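Local coordinates for protein CRISPR system CMR subunit Cmr7 1 (Sulfolobus solfataricus, PDB 2X5Q) that forms part of the crRNA-carrying CMR ribonucleoprotein complex of CRISPR antiviral defence, possibly as a homodimer, at residues Gln11-Ile16 with Phe120-Lys125; Thr17-Ser22 with Ile64-Gly69; Ser32-Glu37 with Gly88-Gly93; Ser142-Asp147 with Tyr188-Ser193. All blocks are in the same frame, centred on the assembly; numbering follows the deposited sequence.

Contact 1 of 4, residues Gln11-Ile16 with Phe120-Lys125; sequences QVFLPI and FSLPIK
F120 pairs with Q11 where strand 117-123 runs parallel to strand 11-15 in a mixed beta sheet, with strand 80-86 on the other edge of 11-15. The CB atoms of F120 and Q11 sit 3.8 Å apart on one face of the sheet, and then the side chains part. The phenyl group packs on I98 and L85, while the amide of Q11 is held by backbone atoms of Q43, E9 and V45, which suits a buried polar group. S121 makes the two bonds that flank V12 and give the pair its parallel pattern. Its N donates to O of Q11 at 3.0 Å, and its O accepts from N of F13 at 2.9 Å in a nearly straight bond (178°). Serine also fits here because its OG reaches a water at 2.7 Å that donates to O of Q11, giving that carbonyl a second proton. L122 starts out away from strand 11-15, but its CD2 comes back to lie 3.5 Å from CB of F13, the two side chains crossing obliquely. With CG of F13 anti to the backbone N (chi1 -179°), its ring leads away and CB is left nearest to L122. L71 touches both residues, and F75 of the second subunit packs on L122. P123, which has no N-H to give, follows where the strands splay apart, their axes at 33°. Its CD meets O of F13 at 3.7 Å and approaches the edge of the F13 ring near its plane. Farther along, proline meets proline, CG of P123 lying 4.2 Å from CG of P15.

Contact 2 of 4, residues Thr17-Ser22 with Ile64-Gly69; sequences TNSISS and IDESTG
T17 and I64 form the tight, buried part of this contact, their side chains reaching toward each other tip to tip. CG2 of T17 comes within 3.7 Å of CD1 of I64, and Y188 packs against both residues. The branched threonine serves two purposes, since its methyl enters this apolar patch while OG1 acts as both acceptor and donor. OG1 accepts the N-H of S19 at 3.0 Å and donates to a water, which in turn donates to O of E66 at 2.9 Å.

The more open part belongs to E66, which has the largest area buried here. Its CG is anti to the backbone N (chi1 -164°), and the extended chain carries the carboxylate to the turn of T17-I20. There OG of S19 donates to OE2 of E66 at 2.7 Å, and OE2 receives it on its anti lone pair. CB of N18 touches the same oxygen at 3.3 Å. The other oxygen, OE1, is hydrogen-bonded to the hydroxyl of Y188, so both ends of the carboxylate are engaged. The amide of N18 is turned to other partners, N of D147 and O of S145.

Beyond E66 lies the loosest side, where S67 is exposed and makes no contact with 17-22. The loop organises itself around D65: OD1 takes the hydroxyl of S67 at 2.8 Å on its syn lone pair and N of T68 from above the carboxylate plane. A type I turn containing an ST turn thus faces an Asx motif in the loop joining the antiparallel strands 62-65 and 70-73.

Contact 3 of 4, residues Ser32-Glu37 with Gly88-Gly93; sequences SSVSIE and GKILKG
E37, K92 and S35 bury the most surface where strand 35-38 pairs antiparallel with strand 88-92. E37 forms a hydrogen-bonded pair with K89: its N donates to O of K89 at 2.9 Å, and its O accepts N of K89 at the same distance. Its aliphatic part is used as well, CB resting 3.8 Å from CG of L91. G88 suits its place because a side chain would run into O of E37.

S35 sits at a classic beta bulge. Its O accepts from both N of L91 (2.8 Å) and N of K92, as two successive residues face it. In return, N of S35 donates to O of K92 at 3.0 Å. The extra residue shifts the register by one before I36 and I90 face each other.

K92 reaches back along the neighbouring segment. Its chain bends at chi3 (79°), placing CE near the carbonyls of S32 and S33, and NZ donates to O of S32 at 3.0 Å from above the carbonyl plane. A water accepts from NZ and also bonds OG of S35 at 2.7 Å.

On the other face CG1 of I36 meets CG1 of I90, and both residues pack on V12 of strand 11-15. Within this chain strand 88-92 is one of the two outer strands of a four-stranded antiparallel sheet, with 35-38 between it and 27-29, and V34 and I90 touch P123.

Contact 4 of 4, residues Ser142-Asp147 with Tyr188-Ser193; sequences SFVSLD and YYSIKS
V144 lies over one face of the Y188 ring, its CB 3.9 Å from the ring centroid and shifted toward the rim. Its CG1 comes to 3.5 Å from OH of Y188, so a compact beta-branched residue covers the flat tyrosine. F143 and Y189 meet on the opposite face of the sheet as an offset edge-to-face pair, the edge of F143 turned to the face of Y189, with planes at 70°. The backbone sets these pairs up. N of V144 donates to O of Y188 at 2.6 Å, and N of Y188 to O of V144 at 2.8 Å; S142 and S190 form the next hydrogen-bonded pair, and a water links OG of S142 to O of S190.

Farther out, CD2 of L146 stands at the edge of the Y188 ring, 4.1 Å from CE2, and L146 itself packs on helix 172-185. The hydroxyl of Y188 also takes the N-H of N18. Y189 is backed edge-to-face by Y80. The arrangement is an antiparallel strand pair, 139-144 with 188-193, connected through three helices, with D147 as N-cap of the first and strand 62-65 also bonded to 188-193.

How the contacts relate
Contacts 2 and 3 are both nested within the chain loop that contact 1 closes, whereas contact 4 comes later in the sequence. Contacts 1 and 2 each touch all the others. The centre of contact 1 is about 9 Å from that of contact 3, with CD1 of I36 3.4 Å from O of F13, about 12 Å from that of contact 2, and about 17 Å from that of contact 4, where O of I16 lies 3.8 Å from CD2 of Y188. Probable hydrogen bonds, both 2.9 Å, join contacts 2 and 3: N of S32 to O of S67 and N of S33 to O of T68. Contact 2 also links to contact 4 through N of I191 and O of I64, 2.9 Å apart. Contacts 3 and 4 do not touch.

Contact 1 of 4, residues Gln11-Ile16 with Phe120-Lys125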
loop_
_atom_site.group_PDB
_atom_site.type_symbol
_atom_site.label_atom_id
_atom_site.label_comp_id
_atom_site.label_asym_id
_atom_site.label_seq_id
_atom_site.Cartn_x
_atom_site.Cartn_y
_atom_site.Cartn_z
ATOM N N GLN A 11 6.025 17.911 -3.746
ATOM C CA GLN A 11 4.961 17.636 -4.714
ATOM C C GLN A 11 3.661 17.212 -4.038
ATOM O O GLN A 11 3.649 16.860 -2.870
ATOM C CB GLN A 11 5.408 16.549 -5.692
ATOM C CG GLN A 11 6.795 16.843 -6.318
ATOM C CD GLN A 11 6.720 17.788 -7.507
ATOM O OE1 GLN A 11 5.994 17.535 -8.458
ATOM N NE2 GLN A 11 7.501 18.870 -7.469
ATOM N N VAL A 12 2.572 17.275 -4.797
ATOM C CA VAL A 12 1.285 16.744 -4.371
ATOM C C VAL A 12 0.806 15.784 -5.461
ATOM O O VAL A 12 0.974 16.055 -6.636
ATOM C CB VAL A 12 0.233 17.864 -4.110
ATOM C CG1 VAL A 12 -0.033 18.684 -5.364
ATOM C CG2 VAL A 12 -1.073 17.278 -3.579
ATOM N N PHE A 13 0.264 14.645 -5.054
ATOM C CA PHE A 13 -0.391 13.700 -5.980
ATOM C C PHE A 13 -1.766 14.191 -6.321
ATOM O O PHE A 13 -2.639 14.313 -5.440
ATOM C CB PHE A 13 -0.474 12.311 -5.335
ATOM C CG PHE A 13 -1.110 11.243 -6.200
ATOM C CD1 PHE A 13 -0.438 10.726 -7.306
ATOM C CD2 PHE A 13 -2.359 10.719 -5.881
ATOM C CE1 PHE A 13 -1.012 9.707 -8.078
ATOM C CE2 PHE A 13 -2.949 9.685 -6.661
ATOM C CZ PHE A 13 -2.277 9.189 -7.738
ATOM N N LEU A 14 -1.972 14.457 -7.605
ATOM C CA LEU A 14 -3.273 14.877 -8.104
ATOM C C LEU A 14 -3.886 13.657 -8.775
ATOM O O LEU A 14 -3.457 13.282 -9.868
ATOM C CB LEU A 14 -3.091 16.048 -9.081
ATOM C CG LEU A 14 -4.268 16.803 -9.695
ATOM C CD1 LEU A 14 -3.756 18.074 -10.375
ATOM C CD2 LEU A 14 -5.043 15.988 -10.686
ATOM N N PRO A 15 -4.864 13.006 -8.112
ATOM C CA PRO A 15 -5.591 11.926 -8.783
ATOM C C PRO A 15 -6.348 12.425 -10.001
ATOM O O PRO A 15 -7.035 13.453 -9.924
ATOM C CB PRO A 15 -6.594 11.427 -7.718
ATOM C CG PRO A 15 -6.120 11.968 -6.430
ATOM C CD PRO A 15 -5.356 13.232 -6.744
ATOM N N ILE A 16 -6.230 11.712 -11.118
ATOM C CA ILE A 16 -7.004 12.050 -12.310
ATOM C C ILE A 16 -8.226 11.124 -12.389
ATOM O O ILE A 16 -8.100 9.933 -12.727
ATOM C CB ILE A 16 -6.132 11.944 -13.573
ATOM C CG1 ILE A 16 -4.887 12.833 -13.432
ATOM C CG2 ILE A 16 -6.921 12.318 -14.841
ATOM C CD1 ILE A 16 -5.180 14.311 -13.340
ATOM N N PHE A 120 6.507 14.028 -1.477
ATOM C CA PHE A 120 5.166 14.261 -2.005
ATOM C C PHE A 120 4.081 13.870 -1.016
ATOM O O PHE A 120 4.294 13.020 -0.144
ATOM C CB PHE A 120 4.958 13.562 -3.355
ATOM C CG PHE A 120 4.788 12.072 -3.269
ATOM C CD1 PHE A 120 3.545 11.487 -3.466
ATOM C CD2 PHE A 120 5.880 11.247 -3.050
ATOM C CE1 PHE A 120 3.396 10.122 -3.408
ATOM C CE2 PHE A 120 5.737 9.890 -3.005
ATOM C CZ PHE A 120 4.487 9.317 -3.170
ATOM N N SER A 121 2.922 14.506 -1.159
ATOM C CA SER A 121 1.774 14.222 -0.295
ATOM C C SER A 121 0.580 13.657 -1.083
ATOM O O SER A 121 0.344 14.054 -2.220
ATOM C CB SER A 121 1.362 15.493 0.441
ATOM O OG SER A 121 2.381 15.902 1.334
ATOM N N LEU A 122 -0.164 12.751 -0.440
ATOM C CA LEU A 122 -1.361 12.108 -0.983
ATOM C C LEU A 122 -2.570 12.525 -0.162
ATOM O O LEU A 122 -2.461 12.581 1.048
ATOM C CB LEU A 122 -1.253 10.588 -0.828
ATOM C CG LEU A 122 0.029 9.932 -1.326
ATOM C CD1 LEU A 122 0.141 8.533 -0.759
ATOM C CD2 LEU A 122 0.064 9.942 -2.860
ATOM N N PRO A 123 -3.733 12.756 -0.811
ATOM C CA PRO A 123 -5.002 12.974 -0.106
ATOM C C PRO A 123 -5.674 11.659 0.328
ATOM O O PRO A 123 -6.199 10.939 -0.524
ATOM C CB PRO A 123 -5.856 13.692 -1.154
ATOM C CG PRO A 123 -5.337 13.204 -2.470
ATOM C CD PRO A 123 -3.904 12.818 -2.277
ATOM N N ILE A 124 -5.664 11.365 1.635
ATOM C CA ILE A 124 -6.193 10.084 2.165
ATOM C C ILE A 124 -7.370 10.218 3.140
ATOM O O ILE A 124 -7.581 11.275 3.726
ATOM C CB ILE A 124 -5.112 9.293 2.893
ATOM C CG1 ILE A 124 -4.510 10.137 4.031
ATOM C CG2 ILE A 124 -4.052 8.842 1.905
ATOM C CD1 ILE A 124 -3.956 9.314 5.194
ATOM N N LYS A 125 -8.125 9.135 3.298
ATOM C CA LYS A 125 -9.140 9.005 4.354
ATOM C C LYS A 125 -10.124 7.906 3.997
ATOM O O LYS A 125 -9.704 6.780 3.704
ATOM C CB LYS A 125 -9.892 10.319 4.614
ATOM C CG LYS A 125 -11.104 10.181 5.533
ATOM C CD LYS A 125 -11.400 11.478 6.267
ATOM C CE LYS A 125 -12.736 11.425 6.990
ATOM N NZ LYS A 125 -12.764 12.434 8.090
HETATM O O HOH W 1 4.443 17.187 0.079
#

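Contact 2 of 4, residues Thr17-Ser22 with Ile64-Gly69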
loop_
_atom_site.group_PDB
_atom_site.type_symbol
_atom_site.label_atom_id
_atom_site.label_comp_id
_atom_site.label_asym_id
_atom_site.label_seq_id
_atom_site.Cartn_x
_atom_site.Cartn_y
_atom_site.Cartn_z
ATOM N N THR A 17 -9.398 11.661 -12.040
ATOM C CA THR A 17 -10.656 10.916 -12.083
ATOM C C THR A 17 -11.676 11.665 -12.914
ATOM O O THR A 17 -11.434 12.798 -13.293
ATOM C CB THR A 17 -11.288 10.760 -10.687
ATOM O OG1 THR A 17 -11.841 12.012 -10.284
ATOM C CG2 THR A 17 -10.281 10.294 -9.653
ATOM N N ASN A 18 -12.850 11.050 -13.124
ATOM C CA ASN A 18 -13.975 11.715 -13.788
ATOM C C ASN A 18 -14.598 12.880 -13.016
ATOM O O ASN A 18 -15.443 13.580 -13.581
ATOM C CB ASN A 18 -15.108 10.720 -14.104
ATOM C CG ASN A 18 -14.778 9.800 -15.259
ATOM O OD1 ASN A 18 -14.468 10.258 -16.360
ATOM N ND2 ASN A 18 -14.864 8.492 -15.019
ATOM N N SER A 19 -14.222 13.086 -11.750
ATOM C CA SER A 19 -14.880 14.100 -10.919
ATOM C C SER A 19 -14.063 15.344 -10.571
ATOM O O SER A 19 -14.578 16.260 -9.908
ATOM C CB SER A 19 -15.397 13.451 -9.637
ATOM O OG SER A 19 -16.367 12.475 -9.957
ATOM N N ILE A 20 -12.810 15.398 -11.010
ATOM C CA ILE A 20 -11.976 16.545 -10.682
ATOM C C ILE A 20 -12.415 17.741 -11.520
ATOM O O ILE A 20 -12.963 17.588 -12.613
ATOM C CB ILE A 20 -10.464 16.243 -10.839
ATOM C CG1 ILE A 20 -10.056 16.157 -12.312
ATOM C CG2 ILE A 20 -10.104 14.944 -10.092
ATOM C CD1 ILE A 20 -8.571 15.995 -12.519
ATOM N N SER A 21 -12.200 18.927 -10.980
ATOM C CA SER A 21 -12.548 20.162 -11.678
ATOM C C SER A 21 -11.586 21.251 -11.263
ATOM O O SER A 21 -11.135 21.291 -10.117
ATOM C CB SER A 21 -13.979 20.588 -11.340
ATOM O OG SER A 21 -14.108 20.865 -9.957
ATOM N N SER A 22 -11.274 22.135 -12.196
ATOM C CA SER A 22 -10.507 23.328 -11.880
ATOM C C SER A 22 -11.365 24.286 -11.045
ATOM O O SER A 22 -12.550 24.445 -11.297
ATOM C CB SER A 22 -10.041 24.000 -13.173
ATOM O OG SER A 22 -9.809 25.380 -12.986
ATOM N N ILE A 64 -9.990 5.187 -4.928
ATOM C CA ILE A 64 -10.417 6.543 -4.589
ATOM C C ILE A 64 -11.910 6.538 -4.290
ATOM O O ILE A 64 -12.693 5.831 -4.930
ATOM C CB ILE A 64 -10.012 7.577 -5.685
ATOM C CG1 ILE A 64 -10.295 9.019 -5.227
ATOM C CG2 ILE A 64 -10.709 7.308 -7.008
ATOM C CD1 ILE A 64 -9.517 10.089 -6.058
ATOM N N ASP A 65 -12.291 7.260 -3.244
ATOM C CA ASP A 65 -13.696 7.534 -2.979
ATOM C C ASP A 65 -13.958 8.718 -3.892
ATOM O O ASP A 65 -13.605 9.864 -3.569
ATOM C CB ASP A 65 -13.912 7.888 -1.502
ATOM C CG ASP A 65 -15.330 8.352 -1.204
ATOM O OD1 ASP A 65 -16.011 8.889 -2.108
ATOM O OD2 ASP A 65 -15.757 8.190 -0.042
ATOM N N GLU A 66 -14.545 8.442 -5.053
ATOM C CA GLU A 66 -14.621 9.464 -6.091
ATOM C C GLU A 66 -15.363 10.736 -5.686
ATOM O O GLU A 66 -14.963 11.822 -6.077
ATOM C CB GLU A 66 -15.222 8.933 -7.392
ATOM C CG GLU A 66 -14.901 9.909 -8.533
ATOM C CD GLU A 66 -15.091 9.334 -9.919
ATOM O OE1 GLU A 66 -14.909 8.106 -10.092
ATOM O OE2 GLU A 66 -15.415 10.136 -10.831
ATOM N N SER A 67 -16.433 10.597 -4.918
ATOM C CA SER A 67 -17.197 11.758 -4.490
ATOM C C SER A 67 -16.429 12.664 -3.528
ATOM O O SER A 67 -16.543 13.877 -3.632
ATOM C CB SER A 67 -18.508 11.329 -3.860
ATOM O OG SER A 67 -18.251 10.375 -2.854
ATOM N N THR A 68 -15.658 12.086 -2.602
ATOM C CA THR A 68 -14.922 12.898 -1.619
ATOM C C THR A 68 -13.557 13.350 -2.118
ATOM O O THR A 68 -13.079 14.414 -1.709
ATOM C CB THR A 68 -14.721 12.178 -0.268
ATOM O OG1 THR A 68 -13.916 11.009 -0.452
ATOM C CG2 THR A 68 -16.065 11.820 0.386
ATOM N N GLY A 69 -12.942 12.537 -2.979
ATOM C CA GLY A 69 -11.622 12.812 -3.539
ATOM C C GLY A 69 -10.480 12.200 -2.741
ATOM O O GLY A 69 -9.312 12.414 -3.057
HETATM O O HOH W 2 -12.576 12.454 -7.533
#

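Contact 3 of 4, residues Ser32-Glu37 with Gly88-Gly93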
loop_
_atom_site.group_PDB
_atom_site.type_symbol
_atom_site.label_atom_id
_atom_site.label_comp_id
_atom_site.label_asym_id
_atom_site.label_seq_id
_atom_site.Cartn_x
_atom_site.Cartn_y
_atom_site.Cartn_z
ATOM N N SER A 32 -15.439 16.443 -2.919
ATOM C CA SER A 32 -16.083 17.282 -1.916
ATOM C C SER A 32 -15.162 17.616 -0.739
ATOM O O SER A 32 -15.272 18.684 -0.161
ATOM C CB SER A 32 -17.347 16.598 -1.384
ATOM O OG SER A 32 -17.007 15.366 -0.783
ATOM N N SER A 33 -14.260 16.698 -0.400
ATOM C CA SER A 33 -13.443 16.815 0.800
ATOM C C SER A 33 -11.965 17.165 0.544
ATOM O O SER A 33 -11.232 17.476 1.498
ATOM C CB SER A 33 -13.537 15.510 1.590
ATOM O OG SER A 33 -14.898 15.210 1.847
ATOM N N VAL A 34 -11.546 17.160 -0.724
ATOM C CA VAL A 34 -10.148 17.373 -1.081
ATOM C C VAL A 34 -9.977 18.461 -2.162
ATOM O O VAL A 34 -10.590 18.398 -3.247
ATOM C CB VAL A 34 -9.486 16.062 -1.554
ATOM C CG1 VAL A 34 -7.995 16.278 -1.818
ATOM C CG2 VAL A 34 -9.696 14.952 -0.522
ATOM N N SER A 35 -9.188 19.486 -1.821
ATOM C CA SER A 35 -8.776 20.515 -2.774
ATOM C C SER A 35 -7.260 20.694 -2.733
ATOM O O SER A 35 -6.649 20.746 -1.659
ATOM C CB SER A 35 -9.457 21.850 -2.492
ATOM O OG SER A 35 -10.836 21.763 -2.764
ATOM N N ILE A 36 -6.683 20.811 -3.923
ATOM C CA ILE A 36 -5.247 20.920 -4.121
ATOM C C ILE A 36 -4.934 22.277 -4.762
ATOM O O ILE A 36 -5.695 22.768 -5.584
ATOM C CB ILE A 36 -4.767 19.741 -4.998
ATOM C CG1 ILE A 36 -4.706 18.473 -4.140
ATOM C CG2 ILE A 36 -3.407 20.022 -5.655
ATOM C CD1 ILE A 36 -4.312 17.219 -4.908
ATOM N N GLU A 37 -3.851 22.904 -4.322
ATOM C CA GLU A 37 -3.327 24.108 -4.945
ATOM C C GLU A 37 -2.040 23.711 -5.643
ATOM O O GLU A 37 -1.322 22.842 -5.169
ATOM C CB GLU A 37 -3.037 25.164 -3.882
ATOM C CG GLU A 37 -2.617 26.516 -4.434
ATOM C CD GLU A 37 -2.193 27.503 -3.357
ATOM O OE1 GLU A 37 -1.283 27.187 -2.560
ATOM O OE2 GLU A 37 -2.751 28.617 -3.337
ATOM N N GLY A 88 3.029 21.848 -5.343
ATOM C CA GLY A 88 1.788 22.302 -4.745
ATOM C C GLY A 88 1.521 21.645 -3.415
ATOM O O GLY A 88 2.410 21.034 -2.811
ATOM N N LYS A 89 0.285 21.776 -2.947
ATOM C CA LYS A 89 -0.073 21.250 -1.645
ATOM C C LYS A 89 -1.569 20.986 -1.514
ATOM O O LYS A 89 -2.377 21.585 -2.205
ATOM C CB LYS A 89 0.390 22.216 -0.561
ATOM C CG LYS A 89 -0.292 23.567 -0.573
ATOM C CD LYS A 89 0.349 24.537 0.434
ATOM C CE LYS A 89 -0.207 24.373 1.836
ATOM N NZ LYS A 89 0.267 25.468 2.768
ATOM N N ILE A 90 -1.911 20.091 -0.596
ATOM C CA ILE A 90 -3.290 19.808 -0.260
ATOM C C ILE A 90 -3.762 20.940 0.657
ATOM O O ILE A 90 -3.221 21.129 1.739
ATOM C CB ILE A 90 -3.413 18.419 0.402
ATOM C CG1 ILE A 90 -2.890 17.350 -0.564
ATOM C CG2 ILE A 90 -4.863 18.116 0.770
ATOM C CD1 ILE A 90 -2.695 15.994 0.025
ATOM N N LEU A 91 -4.735 21.722 0.195
ATOM C CA LEU A 91 -5.270 22.853 0.965
ATOM C C LEU A 91 -6.421 22.458 1.877
ATOM O O LEU A 91 -6.595 23.031 2.950
ATOM C CB LEU A 91 -5.743 23.983 0.044
ATOM C CG LEU A 91 -4.684 24.953 -0.487
ATOM C CD1 LEU A 91 -5.367 26.197 -1.046
ATOM C CD2 LEU A 91 -3.690 25.349 0.581
ATOM N N LYS A 92 -7.217 21.495 1.433
ATOM C CA LYS A 92 -8.297 20.965 2.241
ATOM C C LYS A 92 -8.272 19.454 2.099
ATOM O O LYS A 92 -8.142 18.927 0.988
ATOM C CB LYS A 92 -9.650 21.541 1.797
ATOM C CG LYS A 92 -10.820 20.950 2.519
ATOM C CD LYS A 92 -12.137 21.493 2.006
ATOM C CE LYS A 92 -12.553 20.821 0.718
ATOM N NZ LYS A 92 -13.858 21.341 0.248
ATOM N N GLY A 93 -8.375 18.764 3.228
ATOM C CA GLY A 93 -8.303 17.310 3.248
ATOM C C GLY A 93 -7.123 16.804 4.056
ATOM O O GLY A 93 -6.194 17.551 4.362
HETATM O O HOH W 3 -13.074 20.301 -2.307
#

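Contact 4 of 4, residues Ser142-Asp147 with Tyr188-Ser193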
loop_
_atom_site.group_PDB
_atom_site.type_symbol
_atom_site.label_atom_id
_atom_site.label_comp_id
_atom_site.label_asym_id
_atom_site.label_seq_id
_atom_site.Cartn_x
_atom_site.Cartn_y
_atom_site.Cartn_z
ATOM N N SER A 142 -14.260 -0.741 -8.108
ATOM C CA SER A 142 -14.590 -0.947 -9.498
ATOM C C SER A 142 -13.580 -0.269 -10.366
ATOM O O SER A 142 -13.135 0.826 -10.056
ATOM C CB SER A 142 -15.965 -0.356 -9.807
ATOM O OG SER A 142 -16.904 -0.849 -8.888
ATOM N N PHE A 143 -13.257 -0.929 -11.469
ATOM C CA PHE A 143 -12.403 -0.372 -12.482
ATOM C C PHE A 143 -13.175 0.703 -13.250
ATOM O O PHE A 143 -14.288 0.464 -13.723
ATOM C CB PHE A 143 -11.944 -1.485 -13.424
ATOM C CG PHE A 143 -11.156 -0.989 -14.600
ATOM C CD1 PHE A 143 -9.801 -0.740 -14.482
ATOM C CD2 PHE A 143 -11.774 -0.772 -15.821
ATOM C CE1 PHE A 143 -9.073 -0.285 -15.553
ATOM C CE2 PHE A 143 -11.046 -0.316 -16.901
ATOM C CZ PHE A 143 -9.695 -0.076 -16.768
ATOM N N VAL A 144 -12.573 1.880 -13.363
ATOM C CA VAL A 144 -13.174 2.998 -14.072
ATOM C C VAL A 144 -12.197 3.531 -15.108
ATOM O O VAL A 144 -11.000 3.613 -14.857
ATOM C CB VAL A 144 -13.575 4.126 -13.096
ATOM C CG1 VAL A 144 -14.327 5.234 -13.846
ATOM C CG2 VAL A 144 -14.457 3.556 -11.953
ATOM N N SER A 145 -12.707 3.848 -16.295
ATOM C CA SER A 145 -11.911 4.573 -17.286
ATOM C C SER A 145 -12.490 5.975 -17.439
ATOM O O SER A 145 -13.626 6.237 -17.051
ATOM C CB SER A 145 -11.899 3.831 -18.616
ATOM O OG SER A 145 -13.180 3.869 -19.201
ATOM N N LEU A 146 -11.696 6.889 -17.978
ATOM C CA LEU A 146 -12.174 8.260 -18.170
ATOM C C LEU A 146 -13.207 8.311 -19.294
ATOM O O LEU A 146 -12.971 7.795 -20.385
ATOM C CB LEU A 146 -11.027 9.218 -18.492
ATOM C CG LEU A 146 -10.109 9.670 -17.361
ATOM C CD1 LEU A 146 -9.305 10.865 -17.824
ATOM C CD2 LEU A 146 -10.879 10.010 -16.081
ATOM N N ASP A 147 -14.351 8.934 -19.016
ATOM C CA ASP A 147 -15.282 9.309 -20.072
ATOM C C ASP A 147 -14.541 10.244 -21.039
ATOM O O ASP A 147 -13.705 11.058 -20.619
ATOM C CB ASP A 147 -16.535 9.963 -19.473
ATOM C CG ASP A 147 -17.438 10.582 -20.523
ATOM O OD1 ASP A 147 -18.506 10.008 -20.833
ATOM O OD2 ASP A 147 -17.080 11.659 -21.032
ATOM N N TYR A 188 -8.648 3.861 -13.314
ATOM C CA TYR A 188 -8.488 3.817 -11.869
ATOM C C TYR A 188 -9.572 2.957 -11.227
ATOM O O TYR A 188 -10.538 2.534 -11.882
ATOM C CB TYR A 188 -8.500 5.234 -11.270
ATOM C CG TYR A 188 -9.790 6.018 -11.501
ATOM C CD1 TYR A 188 -10.759 6.106 -10.518
ATOM C CD2 TYR A 188 -10.031 6.667 -12.703
ATOM C CE1 TYR A 188 -11.952 6.822 -10.724
ATOM C CE2 TYR A 188 -11.204 7.393 -12.919
ATOM C CZ TYR A 188 -12.159 7.462 -11.924
ATOM O OH TYR A 188 -13.323 8.155 -12.134
ATOM N N TYR A 189 -9.372 2.663 -9.946
ATOM C CA TYR A 189 -10.334 1.894 -9.166
ATOM C C TYR A 189 -10.984 2.837 -8.165
ATOM O O TYR A 189 -10.294 3.562 -7.444
ATOM C CB TYR A 189 -9.649 0.720 -8.460
ATOM C CG TYR A 189 -9.362 -0.423 -9.399
ATOM C CD1 TYR A 189 -10.173 -1.546 -9.420
ATOM C CD2 TYR A 189 -8.285 -0.367 -10.290
ATOM C CE1 TYR A 189 -9.922 -2.594 -10.298
ATOM C CE2 TYR A 189 -8.028 -1.416 -11.166
ATOM C CZ TYR A 189 -8.849 -2.514 -11.161
ATOM O OH TYR A 189 -8.613 -3.532 -12.022
ATOM N N SER A 190 -12.308 2.885 -8.178
ATOM C CA SER A 190 -13.033 3.685 -7.199
ATOM C C SER A 190 -13.757 2.756 -6.256
ATOM O O SER A 190 -14.172 1.662 -6.642
ATOM C CB SER A 190 -14.008 4.659 -7.858
ATOM O OG SER A 190 -15.171 4.026 -8.288
ATOM N N ILE A 191 -13.879 3.190 -5.011
ATOM C CA ILE A 191 -14.493 2.394 -3.969
ATOM C C ILE A 191 -15.765 3.095 -3.525
ATOM O O ILE A 191 -15.797 4.323 -3.407
ATOM C CB ILE A 191 -13.506 2.144 -2.803
ATOM C CG1 ILE A 191 -14.130 1.251 -1.729
ATOM C CG2 ILE A 191 -12.980 3.458 -2.219
ATOM C CD1 ILE A 191 -13.090 0.647 -0.793
ATOM N N LYS A 192 -16.807 2.306 -3.301
ATOM C CA LYS A 192 -18.120 2.818 -2.933
ATOM C C LYS A 192 -18.777 1.873 -1.927
ATOM O O LYS A 192 -18.561 0.656 -1.973
ATOM C CB LYS A 192 -18.994 2.947 -4.186
ATOM C CG LYS A 192 -20.410 3.393 -3.896
ATOM C CD LYS A 192 -21.294 3.436 -5.117
ATOM C CE LYS A 192 -22.741 3.733 -4.703
ATOM N NZ LYS A 192 -22.835 5.052 -3.980
ATOM N N SER A 193 -19.578 2.435 -1.022
ATOM C CA SER A 193 -20.346 1.621 -0.088
ATOM C C SER A 193 -21.640 1.169 -0.755
ATOM O O SER A 193 -22.295 1.939 -1.454
ATOM C CB SER A 193 -20.645 2.384 1.200
ATOM O OG SER A 193 -21.318 3.586 0.912
HETATM O O HOH W 4 -16.993 0.895 -6.905
#